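Local coordinates for protein family 88 glycosyl hydrolase (Bacteroides thetaiotaomicron, PDB 5NOA) that probably hydrolyses unsaturated uronic acid residues from plant polysaccharide fragments, and is linked to the breakdown of gum arabic by gut bacteria, at residues E79-W84 with F121-D126. Residues are numbered along the deposited sequence; the frame is centred on the assembly and turned at random.
Sequences EYSKGW and FQTYAD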
ATOM      1  N   GLU A  79       8.984   5.560  18.260  1.00 11.20           N
ATOM      2  CA  GLU A  79       9.652   6.837  18.332  1.00 11.99           C
ATOM      3  C   GLU A  79       9.998   7.414  16.965  1.00 10.94           C
ATOM      4  O   GLU A  79       9.911   8.625  16.756  1.00 11.10           O
ATOM      5  CB  GLU A  79      10.876   6.758  19.245  1.00 15.02           C
ATOM      6  CG  GLU A  79      10.477   6.536  20.714  1.00 22.43           C
ATOM      7  CD  GLU A  79       9.326   7.434  21.219  1.00 30.76           C
ATOM      8  OE1 GLU A  79       9.509   8.677  21.208  1.00 34.55           O
ATOM      9  OE2 GLU A  79       8.235   6.895  21.636  1.00 36.18           O
ATOM     10  N   TYR A  80      10.368   6.562  16.024  1.00  9.74           N
ATOM     11  CA  TYR A  80      10.730   7.011  14.695  1.00  9.13           C
ATOM     12  C   TYR A  80       9.542   7.611  13.956  1.00  9.13           C
ATOM     13  O   TYR A  80       9.655   8.669  13.356  1.00 10.20           O
ATOM     14  CB  TYR A  80      11.325   5.834  13.919  1.00  8.96           C
ATOM     15  CG  TYR A  80      12.056   6.234  12.661  1.00  8.62           C
ATOM     16  CD1 TYR A  80      13.345   6.704  12.698  1.00  9.98           C
ATOM     17  CD2 TYR A  80      11.458   6.087  11.407  1.00  9.09           C
ATOM     18  CE1 TYR A  80      14.023   7.071  11.567  1.00 11.23           C
ATOM     19  CE2 TYR A  80      12.136   6.427  10.268  1.00 10.35           C
ATOM     20  CZ  TYR A  80      13.416   6.900  10.353  1.00 10.67           C
ATOM     21  OH  TYR A  80      14.087   7.222   9.184  1.00 14.20           O
ATOM     22  N   SER A  81       8.387   6.926  14.022  1.00  8.61           N
ATOM     23  CA  SER A  81       7.181   7.508  13.411  1.00  8.90           C
ATOM     24  C   SER A  81       6.682   8.775  14.139  1.00  8.51           C
ATOM     25  O   SER A  81       6.225   9.725  13.491  1.00  9.88           O
ATOM     26  CB  SER A  81       6.068   6.488  13.252  1.00  9.58           C
ATOM     27  OG  SER A  81       6.339   5.594  12.207  1.00  9.74           O
ATOM     28  N   LYS A  82       6.760   8.795  15.474  1.00  9.04           N
ATOM     29  CA  LYS A  82       6.389   9.998  16.216  1.00 10.81           C
ATOM     30  C   LYS A  82       7.286  11.165  15.801  1.00  9.62           C
ATOM     31  O   LYS A  82       6.796  12.284  15.617  1.00 11.73           O
ATOM     32  CB  LYS A  82       6.549   9.806  17.717  1.00 12.40           C
ATOM     33  CG  LYS A  82       5.460   9.003  18.349  1.00 15.84           C
ATOM     34  CD  LYS A  82       5.742   8.906  19.828  1.00 19.65           C
ATOM     35  CE  LYS A  82       4.664   8.156  20.541  1.00 22.94           C
ATOM     36  NZ  LYS A  82       5.125   7.878  21.933  1.00 24.92           N
ATOM     37  N   GLY A  83       8.579  10.906  15.619  1.00 10.06           N
ATOM     38  CA  GLY A  83       9.487  11.976  15.220  1.00 10.90           C
ATOM     39  C   GLY A  83       9.143  12.547  13.858  1.00  9.91           C
ATOM     40  O   GLY A  83       9.185  13.762  13.640  1.00 11.06           O
ATOM     41  N   TRP A  84       8.752  11.667  12.944  1.00  8.66           N
ATOM     42  CA  TRP A  84       8.344  12.113  11.611  1.00  8.19           C
ATOM     43  C   TRP A  84       7.065  12.906  11.648  1.00  8.27           C
ATOM     44  O   TRP A  84       6.953  13.932  10.992  1.00  8.75           O
ATOM     45  CB  TRP A  84       8.249  10.908  10.693  1.00  8.36           C
ATOM     46  CG  TRP A  84       7.718  11.148   9.325  1.00  8.28           C
ATOM     47  CD1 TRP A  84       8.393  11.643   8.253  1.00  8.64           C
ATOM     48  CD2 TRP A  84       6.431  10.809   8.842  1.00  7.97           C
ATOM     49  NE1 TRP A  84       7.613  11.613   7.125  1.00  8.73           N
ATOM     50  CE2 TRP A  84       6.401  11.092   7.460  1.00  7.81           C
ATOM     51  CE3 TRP A  84       5.309  10.232   9.424  1.00  8.80           C
ATOM     52  CZ2 TRP A  84       5.283  10.851   6.675  1.00  8.29           C
ATOM     53  CZ3 TRP A  84       4.191  10.025   8.650  1.00  9.55           C
ATOM     54  CH2 TRP A  84       4.197  10.298   7.293  1.00  9.09           C
ATOM     55  N   PHE A 121      -1.910  10.747   7.043  1.00  6.83           N
ATOM     56  CA  PHE A 121      -2.974  10.675   8.022  1.00  6.99           C
ATOM     57  C   PHE A 121      -3.164   9.276   8.577  1.00  7.02           C
ATOM     58  O   PHE A 121      -3.662   9.141   9.701  1.00  7.98           O
ATOM     59  CB  PHE A 121      -4.310  11.174   7.436  1.00  6.90           C
ATOM     60  CG  PHE A 121      -4.316  12.583   6.853  1.00  7.97           C
ATOM     61  CD1 PHE A 121      -3.392  13.541   7.222  1.00  8.85           C
ATOM     62  CD2 PHE A 121      -5.343  12.957   5.972  1.00  7.35           C
ATOM     63  CE1 PHE A 121      -3.468  14.837   6.702  1.00  9.60           C
ATOM     64  CE2 PHE A 121      -5.426  14.222   5.470  1.00  8.31           C
ATOM     65  CZ  PHE A 121      -4.488  15.171   5.829  1.00  9.49           C
ATOM     66  N   GLN A 122      -2.806   8.238   7.801  1.00  7.00           N
ATOM     67  CA  GLN A 122      -2.888   6.876   8.337  1.00  6.93           C
ATOM     68  C   GLN A 122      -2.020   6.716   9.576  1.00  7.23           C
ATOM     69  O   GLN A 122      -2.420   6.113  10.583  1.00  8.65           O
ATOM     70  CB  GLN A 122      -2.471   5.840   7.307  1.00  6.94           C
ATOM     71  CG  GLN A 122      -3.338   5.826   6.063  1.00  7.60           C
ATOM     72  CD  GLN A 122      -2.994   4.690   5.119  1.00  8.34           C
ATOM     73  OE1 GLN A 122      -2.638   3.585   5.574  1.00  9.10           O
ATOM     74  NE2 GLN A 122      -3.143   4.910   3.816  1.00  8.61           N
ATOM     75  N   THR A 123      -0.795   7.217   9.474  1.00  7.13           N
ATOM     76  CA  THR A 123       0.145   7.147  10.594  1.00  7.54           C
ATOM     77  C   THR A 123      -0.270   8.070  11.728  1.00  7.44           C
ATOM     78  O   THR A 123      -0.198   7.688  12.895  1.00  7.89           O
ATOM     79  CB  THR A 123       1.575   7.388  10.098  1.00  8.80           C
ATOM     80  OG1 THR A 123       1.936   6.296   9.228  1.00 10.09           O
ATOM     81  CG2 THR A 123       2.557   7.423  11.227  1.00  8.89           C
ATOM     82  N   TYR A 124      -0.765   9.261  11.386  1.00  6.82           N
ATOM     83  CA  TYR A 124      -1.208  10.152  12.446  1.00  8.00           C
ATOM     84  C   TYR A 124      -2.343   9.521  13.248  1.00  8.25           C
ATOM     85  O   TYR A 124      -2.359   9.623  14.483  1.00  9.22           O
ATOM     86  CB  TYR A 124      -1.608  11.499  11.906  1.00  8.00           C
ATOM     87  CG  TYR A 124      -0.561  12.233  11.111  1.00  7.64           C
ATOM     88  CD1 TYR A 124       0.794  11.929  11.192  1.00  8.74           C
ATOM     89  CD2 TYR A 124      -0.933  13.217  10.221  1.00  7.61           C
ATOM     90  CE1 TYR A 124       1.724  12.589  10.412  1.00  8.43           C
ATOM     91  CE2 TYR A 124      -0.011  13.893   9.455  1.00  7.46           C
ATOM     92  CZ  TYR A 124       1.332  13.599   9.556  1.00  7.66           C
ATOM     93  OH  TYR A 124       2.298  14.217   8.805  1.00  9.02           O
ATOM     94  N   ALA A 125      -3.277   8.863  12.553  1.00  7.99           N
ATOM     95  CA  ALA A 125      -4.384   8.169  13.209  1.00  8.37           C
ATOM     96  C   ALA A 125      -3.882   7.019  14.062  1.00  9.03           C
ATOM     97  O   ALA A 125      -4.379   6.799  15.178  1.00  9.81           O
ATOM     98  CB  ALA A 125      -5.377   7.686  12.184  1.00  9.30           C
ATOM     99  N   ASP A 126      -2.918   6.244  13.553  1.00  9.12           N
ATOM    100  CA  ASP A 126      -2.363   5.122  14.343  1.00  9.48           C
ATOM    101  C   ASP A 126      -1.729   5.637  15.632  1.00  9.46           C
ATOM    102  O   ASP A 126      -1.876   5.062  16.695  1.00 10.39           O
ATOM    103  CB  ASP A 126      -1.300   4.351  13.525  1.00 10.22           C
ATOM    104  CG  ASP A 126      -1.869   3.475  12.448  1.00 13.00           C
ATOM    105  OD1 ASP A 126      -3.077   3.194  12.450  1.00 14.20           O
ATOM    106  OD2 ASP A 126      -1.054   3.059  11.573  1.00 15.53           O
TER
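Trp84 presents the CZ3 corner of its indole to Thr123 and Tyr124, and this one atom makes most of the contact. Thr123 CB lies 4.0 Å from Trp84 CZ3, close to the ring plane, so the threonine meets an edge of the indole. Thr123 CG2 also touches CZ3 and turns to Ser81, ending 4.2 Å from Ser81 CB. Tyr124 CE1 comes within 4.0 Å of Trp84 CZ3, but the two six-membered rings are tilted by 43° with centroids 5.9 Å apart, too oblique for either a stack or a T-shaped pair. With CG of Trp84 anti to the backbone N (chi1 174°), the far end of the indole comes nearer to helix 120-130 than its CB does. Such interhelical packing fits the (alpha/alpha)6 barrel of the six-hairpin glycosidases; here the axes of segments 79-84 and 121-126 approach to 10.4 Å, at 119°, and Trp84 and Tyr124, with the smaller Ser81-Thr123 pair, bridge them. Helix 56-72 contributes His62, which stacks on Trp84, touches Thr123 and, like Asn65, hydrogen-bonds Ser81 OG. Both rings bond beyond the segments, Trp84 NE1 to Arg53 O and Tyr124 OH to Lys91 O, which would restrain them.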